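Local coordinates for protein probable oxidoreductase (PDB 4B7C) that is a probable NADP-dependent oxidoreductase of the medium-chain dehydrogenase/reductase superfamily, whose substrate is not established, at residues Q12-F26 and M58-E72. Sequence-based numbering, arbitrary orientation.
Sequences QLAQRPSGLPGRDTF and MNDARSYIPPVGIGE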
ATOM      1  N   GLN B  12     -26.284  -5.772  25.338  1.00 41.67           N
ATOM      2  CA  GLN B  12     -25.762  -4.419  25.217  1.00 43.83           C
ATOM      3  C   GLN B  12     -24.276  -4.406  25.527  1.00 44.88           C
ATOM      4  O   GLN B  12     -23.787  -5.234  26.287  1.00 44.26           O
ATOM      5  CB  GLN B  12     -26.475  -3.468  26.160  1.00 43.41           C
ATOM      6  CG  GLN B  12     -27.958  -3.334  25.892  1.00 44.91           C
ATOM      7  CD  GLN B  12     -28.668  -2.493  26.935  1.00 45.90           C
ATOM      8  OE1 GLN B  12     -28.078  -2.110  27.945  1.00 46.20           O
ATOM      9  NE2 GLN B  12     -29.948  -2.209  26.701  1.00 45.01           N
ATOM     10  N   LEU B  13     -23.560  -3.472  24.910  1.00 45.03           N
ATOM     11  CA  LEU B  13     -22.151  -3.258  25.236  1.00 43.58           C
ATOM     12  C   LEU B  13     -22.077  -2.547  26.584  1.00 44.56           C
ATOM     13  O   LEU B  13     -22.561  -1.424  26.729  1.00 45.57           O
ATOM     14  CB  LEU B  13     -21.443  -2.448  24.154  1.00 42.11           C
ATOM     15  CG  LEU B  13     -19.934  -2.230  24.342  1.00 39.36           C
ATOM     16  CD1 LEU B  13     -19.188  -3.553  24.239  1.00 34.93           C
ATOM     17  CD2 LEU B  13     -19.407  -1.213  23.340  1.00 37.47           C
ATOM     18  N   ALA B  14     -21.467  -3.213  27.560  1.00 45.14           N
ATOM     19  CA  ALA B  14     -21.476  -2.748  28.955  1.00 48.89           C
ATOM     20  C   ALA B  14     -20.191  -1.995  29.301  1.00 47.41           C
ATOM     21  O   ALA B  14     -20.222  -0.969  29.969  1.00 46.26           O
ATOM     22  CB  ALA B  14     -21.660  -3.921  29.901  1.00 48.22           C
ATOM     23  N   GLN B  15     -19.062  -2.535  28.858  1.00 52.52           N
ATOM     24  CA  GLN B  15     -17.771  -1.864  29.035  1.00 56.22           C
ATOM     25  C   GLN B  15     -16.804  -2.240  27.920  1.00 57.63           C
ATOM     26  O   GLN B  15     -16.831  -3.366  27.405  1.00 59.92           O
ATOM     27  CB  GLN B  15     -17.149  -2.191  30.404  1.00 58.95           C
ATOM     28  CG  GLN B  15     -16.951  -3.673  30.677  1.00 61.92           C
ATOM     29  CD  GLN B  15     -16.301  -3.964  32.041  1.00 65.25           C
ATOM     30  OE1 GLN B  15     -16.503  -3.246  33.037  1.00 68.25           O
ATOM     31  NE2 GLN B  15     -15.494  -5.019  32.080  1.00 67.12           N
ATOM     32  N   ARG B  16     -15.928  -1.299  27.578  1.00 56.20           N
ATOM     33  CA  ARG B  16     -14.936  -1.512  26.530  1.00 57.50           C
ATOM     34  C   ARG B  16     -13.909  -2.500  27.057  1.00 57.98           C
ATOM     35  O   ARG B  16     -13.313  -2.259  28.108  1.00 61.57           O
ATOM     36  CB  ARG B  16     -14.256  -0.190  26.127  1.00 58.89           C
ATOM     37  CG  ARG B  16     -15.246   0.957  25.994  1.00 59.55           C
ATOM     38  CD  ARG B  16     -15.046   1.839  24.793  1.00 60.06           C
ATOM     39  NE  ARG B  16     -15.761   1.164  23.745  1.00 59.86           N
ATOM     40  CZ  ARG B  16     -16.814   1.592  23.052  1.00 55.32           C
ATOM     41  NH1 ARG B  16     -17.381   2.784  23.222  1.00 51.17           N
ATOM     42  NH2 ARG B  16     -17.282   0.765  22.135  1.00 53.78           N
ATOM     43  N   PRO B  17     -13.691  -3.608  26.329  1.00 57.55           N
ATOM     44  CA  PRO B  17     -12.743  -4.608  26.795  1.00 57.69           C
ATOM     45  C   PRO B  17     -11.285  -4.195  26.637  1.00 56.57           C
ATOM     46  O   PRO B  17     -10.929  -3.464  25.702  1.00 53.36           O
ATOM     47  CB  PRO B  17     -13.019  -5.804  25.884  1.00 56.84           C
ATOM     48  CG  PRO B  17     -13.504  -5.201  24.613  1.00 57.32           C
ATOM     49  CD  PRO B  17     -14.229  -3.943  25.001  1.00 56.71           C
ATOM     50  N   SER B  18     -10.470  -4.660  27.576  1.00 57.30           N
ATOM     51  CA  SER B  18      -9.028  -4.687  27.453  1.00 60.45           C
ATOM     52  C   SER B  18      -8.653  -6.065  27.023  1.00 57.75           C
ATOM     53  O   SER B  18      -8.862  -6.989  27.786  1.00 59.65           O
ATOM     54  CB  SER B  18      -8.418  -4.478  28.848  1.00 61.39           C
ATOM     55  OG  SER B  18      -7.878  -3.194  28.977  1.00 63.99           O
ATOM     56  N   GLY B  19      -8.048  -6.198  25.851  1.00 56.59           N
ATOM     57  CA  GLY B  19      -7.690  -7.490  25.318  1.00 58.98           C
ATOM     58  C   GLY B  19      -8.907  -8.303  24.918  1.00 61.49           C
ATOM     59  O   GLY B  19      -9.778  -7.804  24.191  1.00 59.89           O
ATOM     60  N   LEU B  20      -8.975  -9.538  25.404  1.00 61.82           N
ATOM     61  CA  LEU B  20     -10.060 -10.438  25.039  1.00 62.72           C
ATOM     62  C   LEU B  20     -11.343  -9.992  25.750  1.00 61.94           C
ATOM     63  O   LEU B  20     -11.293  -9.611  26.912  1.00 64.19           O
ATOM     64  CB  LEU B  20      -9.726 -11.900  25.430  1.00 63.03           C
ATOM     65  CG  LEU B  20     -10.161 -13.042  24.519  1.00 64.01           C
ATOM     66  CD1 LEU B  20      -9.517 -12.980  23.142  1.00 62.26           C
ATOM     67  CD2 LEU B  20      -9.905 -14.391  25.187  1.00 63.94           C
ATOM     68  N   PRO B  21     -12.496 -10.017  25.048  1.00 60.52           N
ATOM     69  CA  PRO B  21     -13.741  -9.684  25.735  1.00 60.76           C
ATOM     70  C   PRO B  21     -14.080 -10.745  26.755  1.00 59.92           C
ATOM     71  O   PRO B  21     -13.853 -11.944  26.535  1.00 57.13           O
ATOM     72  CB  PRO B  21     -14.799  -9.618  24.615  1.00 60.95           C
ATOM     73  CG  PRO B  21     -14.170 -10.202  23.406  1.00 60.64           C
ATOM     74  CD  PRO B  21     -12.695 -10.303  23.618  1.00 59.80           C
ATOM     75  N   GLY B  22     -14.680 -10.292  27.840  1.00 63.20           N
ATOM     76  CA  GLY B  22     -14.884 -11.140  28.983  1.00 64.63           C
ATOM     77  C   GLY B  22     -16.338 -11.169  29.363  1.00 65.61           C
ATOM     78  O   GLY B  22     -17.224 -10.787  28.577  1.00 72.27           O
ATOM     79  N   ARG B  23     -16.596 -11.637  30.575  1.00 64.64           N
ATOM     80  CA  ARG B  23     -17.963 -11.861  30.997  1.00 61.32           C
ATOM     81  C   ARG B  23     -18.648 -10.579  31.451  1.00 59.57           C
ATOM     82  O   ARG B  23     -19.860 -10.585  31.585  1.00 62.92           O
ATOM     83  CB  ARG B  23     -18.083 -12.986  32.033  1.00 63.30           C
ATOM     84  CG  ARG B  23     -17.700 -14.362  31.496  1.00 65.66           C
ATOM     85  CD  ARG B  23     -18.608 -14.867  30.350  1.00 68.34           C
ATOM     86  NE  ARG B  23     -19.913 -15.357  30.809  1.00 68.56           N
ATOM     87  CZ  ARG B  23     -20.746 -16.093  30.073  1.00 67.83           C
ATOM     88  NH1 ARG B  23     -20.431 -16.487  28.837  1.00 65.56           N
ATOM     89  NH2 ARG B  23     -21.904 -16.460  30.595  1.00 69.19           N
ATOM     90  N   ASP B  24     -17.902  -9.491  31.659  1.00 54.34           N
ATOM     91  CA  ASP B  24     -18.486  -8.202  32.071  1.00 56.01           C
ATOM     92  C   ASP B  24     -18.589  -7.236  30.857  1.00 49.76           C
ATOM     93  O   ASP B  24     -19.097  -6.121  30.976  1.00 47.77           O
ATOM     94  CB  ASP B  24     -17.684  -7.550  33.234  1.00 61.87           C
ATOM     95  CG  ASP B  24     -18.014  -8.136  34.659  1.00 65.39           C
ATOM     96  OD1 ASP B  24     -18.510  -9.251  34.632  1.00 70.14           O
ATOM     97  OD2 ASP B  24     -17.769  -7.541  35.800  1.00 72.12           O
ATOM     98  N   THR B  25     -18.128  -7.679  29.689  1.00 47.28           N
ATOM     99  CA  THR B  25     -18.103  -6.837  28.482  1.00 45.86           C
ATOM    100  C   THR B  25     -19.521  -6.512  28.005  1.00 45.05           C
ATOM    101  O   THR B  25     -19.805  -5.383  27.597  1.00 47.13           O
ATOM    102  CB  THR B  25     -17.325  -7.516  27.341  1.00 46.21           C
ATOM    103  OG1 THR B  25     -15.993  -7.840  27.797  1.00 47.18           O
ATOM    104  CG2 THR B  25     -17.233  -6.587  26.153  1.00 48.09           C
ATOM    105  N   PHE B  26     -20.404  -7.503  28.088  1.00 44.64           N
ATOM    106  CA  PHE B  26     -21.804  -7.338  27.677  1.00 45.01           C
ATOM    107  C   PHE B  26     -22.791  -7.470  28.828  1.00 46.18           C
ATOM    108  O   PHE B  26     -22.539  -8.176  29.794  1.00 49.04           O
ATOM    109  CB  PHE B  26     -22.172  -8.353  26.606  1.00 42.73           C
ATOM    110  CG  PHE B  26     -21.270  -8.326  25.417  1.00 40.69           C
ATOM    111  CD1 PHE B  26     -21.405  -7.335  24.465  1.00 41.25           C
ATOM    112  CD2 PHE B  26     -20.301  -9.293  25.247  1.00 39.99           C
ATOM    113  CE1 PHE B  26     -20.575  -7.301  23.369  1.00 40.62           C
ATOM    114  CE2 PHE B  26     -19.465  -9.270  24.151  1.00 42.15           C
ATOM    115  CZ  PHE B  26     -19.600  -8.274  23.205  1.00 40.67           C
ATOM    116  N   MET B  58     -16.265  -2.909  19.010  1.00 44.00           N
ATOM    117  CA  MET B  58     -16.317  -2.687  20.454  1.00 46.20           C
ATOM    118  C   MET B  58     -15.304  -1.650  20.952  1.00 46.55           C
ATOM    119  O   MET B  58     -15.484  -1.057  22.021  1.00 43.70           O
ATOM    120  CB  MET B  58     -16.088  -4.006  21.198  1.00 50.23           C
ATOM    121  CG  MET B  58     -17.294  -4.928  21.172  1.00 54.13           C
ATOM    122  SD  MET B  58     -16.995  -6.476  22.089  1.00 58.00           S
ATOM    123  CE  MET B  58     -16.139  -7.455  20.866  1.00 50.56           C
ATOM    124  N   ASN B  59     -14.229  -1.469  20.192  1.00 49.22           N
ATOM    125  CA  ASN B  59     -13.173  -0.514  20.541  1.00 51.63           C
ATOM    126  C   ASN B  59     -13.550   0.937  20.257  1.00 55.36           C
ATOM    127  O   ASN B  59     -14.216   1.230  19.254  1.00 55.71           O
ATOM    128  CB  ASN B  59     -11.877  -0.872  19.788  1.00 50.32           C
ATOM    129  CG  ASN B  59     -11.153  -2.055  20.383  1.00 49.98           C
ATOM    130  OD1 ASN B  59     -11.342  -2.410  21.542  1.00 57.05           O
ATOM    131  ND2 ASN B  59     -10.301  -2.670  19.588  1.00 48.97           N
ATOM    132  N   ASP B  60     -13.071   1.831  21.126  1.00 55.88           N
ATOM    133  CA  ASP B  60     -13.288   3.273  21.010  1.00 60.16           C
ATOM    134  C   ASP B  60     -12.125   3.855  20.217  1.00 60.72           C
ATOM    135  O   ASP B  60     -11.028   4.144  20.716  1.00 66.64           O
ATOM    136  CB  ASP B  60     -13.487   3.951  22.374  1.00 62.09           C
ATOM    137  CG  ASP B  60     -14.350   5.214  22.279  1.00 62.94           C
ATOM    138  OD1 ASP B  60     -14.820   5.571  21.173  1.00 62.58           O
ATOM    139  OD2 ASP B  60     -14.562   5.853  23.324  1.00 66.36           O
ATOM    140  N   ALA B  61     -12.383   3.983  18.932  1.00 57.65           N
ATOM    141  CA  ALA B  61     -11.335   4.183  17.971  1.00 56.93           C
ATOM    142  C   ALA B  61     -12.054   4.513  16.694  1.00 58.58           C
ATOM    143  O   ALA B  61     -13.086   3.931  16.400  1.00 55.88           O
ATOM    144  CB  ALA B  61     -10.503   2.919  17.808  1.00 57.01           C
ATOM    145  N   ARG B  62     -11.527   5.478  15.960  1.00 60.11           N
ATOM    146  CA  ARG B  62     -12.116   5.887  14.705  1.00 59.01           C
ATOM    147  C   ARG B  62     -11.921   4.744  13.691  1.00 53.28           C
ATOM    148  O   ARG B  62     -10.838   4.187  13.584  1.00 52.40           O
ATOM    149  CB  ARG B  62     -11.482   7.224  14.263  1.00 65.25           C
ATOM    150  CG  ARG B  62     -12.367   8.164  13.428  1.00 72.08           C
ATOM    151  CD  ARG B  62     -12.627   7.507  12.076  1.00 75.34           C
ATOM    152  NE  ARG B  62     -11.475   7.465  11.166  1.00 79.93           N
ATOM    153  CZ  ARG B  62     -11.009   8.509  10.481  1.00 81.31           C
ATOM    154  NH1 ARG B  62     -11.562   9.713  10.604  1.00 80.95           N
ATOM    155  NH2 ARG B  62      -9.970   8.348   9.671  1.00 80.51           N
ATOM    156  N   SER B  63     -12.989   4.387  12.978  1.00 47.07           N
ATOM    157  CA  SER B  63     -12.953   3.308  11.993  1.00 45.87           C
ATOM    158  C   SER B  63     -13.899   3.611  10.830  1.00 45.77           C
ATOM    159  O   SER B  63     -14.410   4.729  10.727  1.00 41.34           O
ATOM    160  CB  SER B  63     -13.346   2.003  12.674  1.00 46.39           C
ATOM    161  OG  SER B  63     -13.030   0.894  11.888  1.00 45.59           O
ATOM    162  N   TYR B  64     -14.107   2.628   9.944  1.00 44.88           N
ATOM    163  CA  TYR B  64     -14.988   2.809   8.778  1.00 44.84           C
ATOM    164  C   TYR B  64     -16.447   2.804   9.199  1.00 46.30           C
ATOM    165  O   TYR B  64     -17.310   3.304   8.474  1.00 44.06           O
ATOM    166  CB  TYR B  64     -14.727   1.772   7.656  1.00 48.15           C
ATOM    167  CG  TYR B  64     -14.900   0.324   8.060  1.00 51.04           C
ATOM    168  CD1 TYR B  64     -13.835  -0.397   8.598  1.00 52.01           C
ATOM    169  CD2 TYR B  64     -16.127  -0.328   7.907  1.00 51.51           C
ATOM    170  CE1 TYR B  64     -13.993  -1.723   8.980  1.00 55.69           C
ATOM    171  CE2 TYR B  64     -16.295  -1.652   8.288  1.00 56.88           C
ATOM    172  CZ  TYR B  64     -15.225  -2.349   8.828  1.00 57.84           C
ATOM    173  OH  TYR B  64     -15.381  -3.666   9.208  1.00 60.86           O
ATOM    174  N   ILE B  65     -16.719   2.230  10.371  1.00 46.42           N
ATOM    175  CA  ILE B  65     -18.030   2.395  11.019  1.00 47.59           C
ATOM    176  C   ILE B  65     -17.889   2.801  12.485  1.00 46.49           C
ATOM    177  O   ILE B  65     -16.973   2.354  13.173  1.00 44.46           O
ATOM    178  CB  ILE B  65     -18.895   1.138  10.871  1.00 49.98           C
ATOM    179  CG1 ILE B  65     -18.059  -0.100  11.159  1.00 50.08           C
ATOM    180  CG2 ILE B  65     -19.442   1.079   9.448  1.00 53.15           C
ATOM    181  CD1 ILE B  65     -18.860  -1.381  11.075  1.00 53.25           C
ATOM    182  N   PRO B  66     -18.796   3.662  12.978  1.00 45.38           N
ATOM    183  CA  PRO B  66     -18.629   4.136  14.352  1.00 44.17           C
ATOM    184  C   PRO B  66     -18.624   3.003  15.384  1.00 46.07           C
ATOM    185  O   PRO B  66     -19.306   1.998  15.200  1.00 45.10           O
ATOM    186  CB  PRO B  66     -19.846   5.047  14.563  1.00 44.15           C
ATOM    187  CG  PRO B  66     -20.284   5.442  13.201  1.00 46.68           C
ATOM    188  CD  PRO B  66     -19.976   4.264  12.327  1.00 45.65           C
ATOM    189  N   PRO B  67     -17.871   3.173  16.485  1.00 48.14           N
ATOM    190  CA  PRO B  67     -17.912   2.158  17.534  1.00 44.55           C
ATOM    191  C   PRO B  67     -19.315   1.980  18.098  1.00 41.93           C
ATOM    192  O   PRO B  67     -20.118   2.906  18.078  1.00 38.74           O
ATOM    193  CB  PRO B  67     -16.983   2.705  18.624  1.00 47.85           C
ATOM    194  CG  PRO B  67     -16.326   3.917  18.076  1.00 48.90           C
ATOM    195  CD  PRO B  67     -17.067   4.352  16.855  1.00 47.26           C
ATOM    196  N   VAL B  68     -19.589   0.790  18.612  1.00 39.88           N
ATOM    197  CA  VAL B  68     -20.825   0.565  19.362  1.00 39.89           C
ATOM    198  C   VAL B  68     -20.778   1.394  20.647  1.00 40.39           C
ATOM    199  O   VAL B  68     -19.779   1.382  21.360  1.00 41.01           O
ATOM    200  CB  VAL B  68     -21.016  -0.925  19.690  1.00 38.99           C
ATOM    201  CG1 VAL B  68     -22.198  -1.113  20.636  1.00 38.17           C
ATOM    202  CG2 VAL B  68     -21.192  -1.722  18.403  1.00 38.34           C
ATOM    203  N   GLY B  69     -21.842   2.131  20.921  1.00 39.74           N
ATOM    204  CA  GLY B  69     -21.910   2.983  22.116  1.00 41.81           C
ATOM    205  C   GLY B  69     -22.120   2.149  23.359  1.00 45.39           C
ATOM    206  O   GLY B  69     -22.695   1.060  23.294  1.00 45.46           O
ATOM    207  N   ILE B  70     -21.637   2.645  24.492  1.00 44.84           N
ATOM    208  CA  ILE B  70     -21.903   2.002  25.779  1.00 44.65           C
ATOM    209  C   ILE B  70     -23.399   2.053  26.055  1.00 43.37           C
ATOM    210  O   ILE B  70     -24.023   3.101  25.903  1.00 43.78           O
ATOM    211  CB  ILE B  70     -21.149   2.688  26.940  1.00 45.98           C
ATOM    212  CG1 ILE B  70     -19.635   2.556  26.731  1.00 47.46           C
ATOM    213  CG2 ILE B  70     -21.554   2.091  28.280  1.00 45.68           C
ATOM    214  CD1 ILE B  70     -19.121   1.131  26.814  1.00 45.12           C
ATOM    215  N   GLY B  71     -23.966   0.913  26.434  1.00 44.42           N
ATOM    216  CA  GLY B  71     -25.410   0.806  26.676  1.00 44.79           C
ATOM    217  C   GLY B  71     -26.245   0.541  25.422  1.00 43.93           C
ATOM    218  O   GLY B  71     -27.446   0.306  25.510  1.00 45.39           O
ATOM    219  N   GLU B  72     -25.609   0.572  24.258  1.00 43.38           N
ATOM    220  CA  GLU B  72     -26.284   0.265  22.992  1.00 44.78           C
ATOM    221  C   GLU B  72     -26.290  -1.237  22.744  1.00 40.75           C
ATOM    222  O   GLU B  72     -25.369  -1.950  23.142  1.00 37.27           O
ATOM    223  CB  GLU B  72     -25.589   0.923  21.796  1.00 47.97           C
ATOM    224  CG  GLU B  72     -25.928   2.385  21.558  1.00 53.79           C
ATOM    225  CD  GLU B  72     -25.240   2.964  20.323  1.00 57.10           C
ATOM    226  OE1 GLU B  72     -24.479   2.243  19.620  1.00 53.98           O
ATOM    227  OE2 GLU B  72     -25.471   4.161  20.058  1.00 64.99           O
TER
HETATM  228  O   HOH W   1     -12.099  -1.448  23.985  1.00 46.95           O
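Arg16 reaches across to Met58 and Val68 and ties their two backbone carbonyls together through one guanidinium. NE (2.8 Å) and NH2 (2.6 Å) of Arg16 both take hold of Met58 O, a side-on grip in which the oxygen lies in the guanidinium plane. Arg16 NH2 also donates to Val68 O at 2.7 Å, approaching in the plane of that carbonyl, and NH1 adds a weak bond to the same oxygen. Bends at chi2 (-137°) and chi3 (86°) turn the guanidinium toward the two carbonyls. CD1 of Ile70 lies over one face of the guanidinium, and the backbone of Asn59 and Asp60 over the other. The Asp60 carboxylate stays out of that plane, with OD2 4.2 Å from Arg16 NH1; no N-H points at it, so any attraction is probably just one of nearby opposite charges.

Leu13 is held by two backbone hydrogen bonds to the type II turn Gly69–Glu72: Gly71 N donates to Leu13 O at 2.7 Å, and Leu13 N to Glu72 O. Glu72 OE1 accepts from Gly69 N, bracing the turn internally. With CG anti to the backbone N (chi1 -176°), the Leu13 side chain drops between Val68 CG1 and the CG of Met58. The Met58 thioether continues past it to Phe26, where SD lies 3.4 Å from CZ in an oblique Met-aromatic contact, while CE meets the Pro21 ring. A water donates to both Pro17 O and Asn59 OD1, and the latter also bonds Arg55.

The contact fastens the loop between helix 53-58 and strand 77-85 to the end of strand 7-13 and the connection leading into strand 26-32, within the GroES-like N-terminal domain. Leu320 of helix 316-321 packs against both Met58 and Phe26, and Phe316 meets the Phe26 ring edge-to-face.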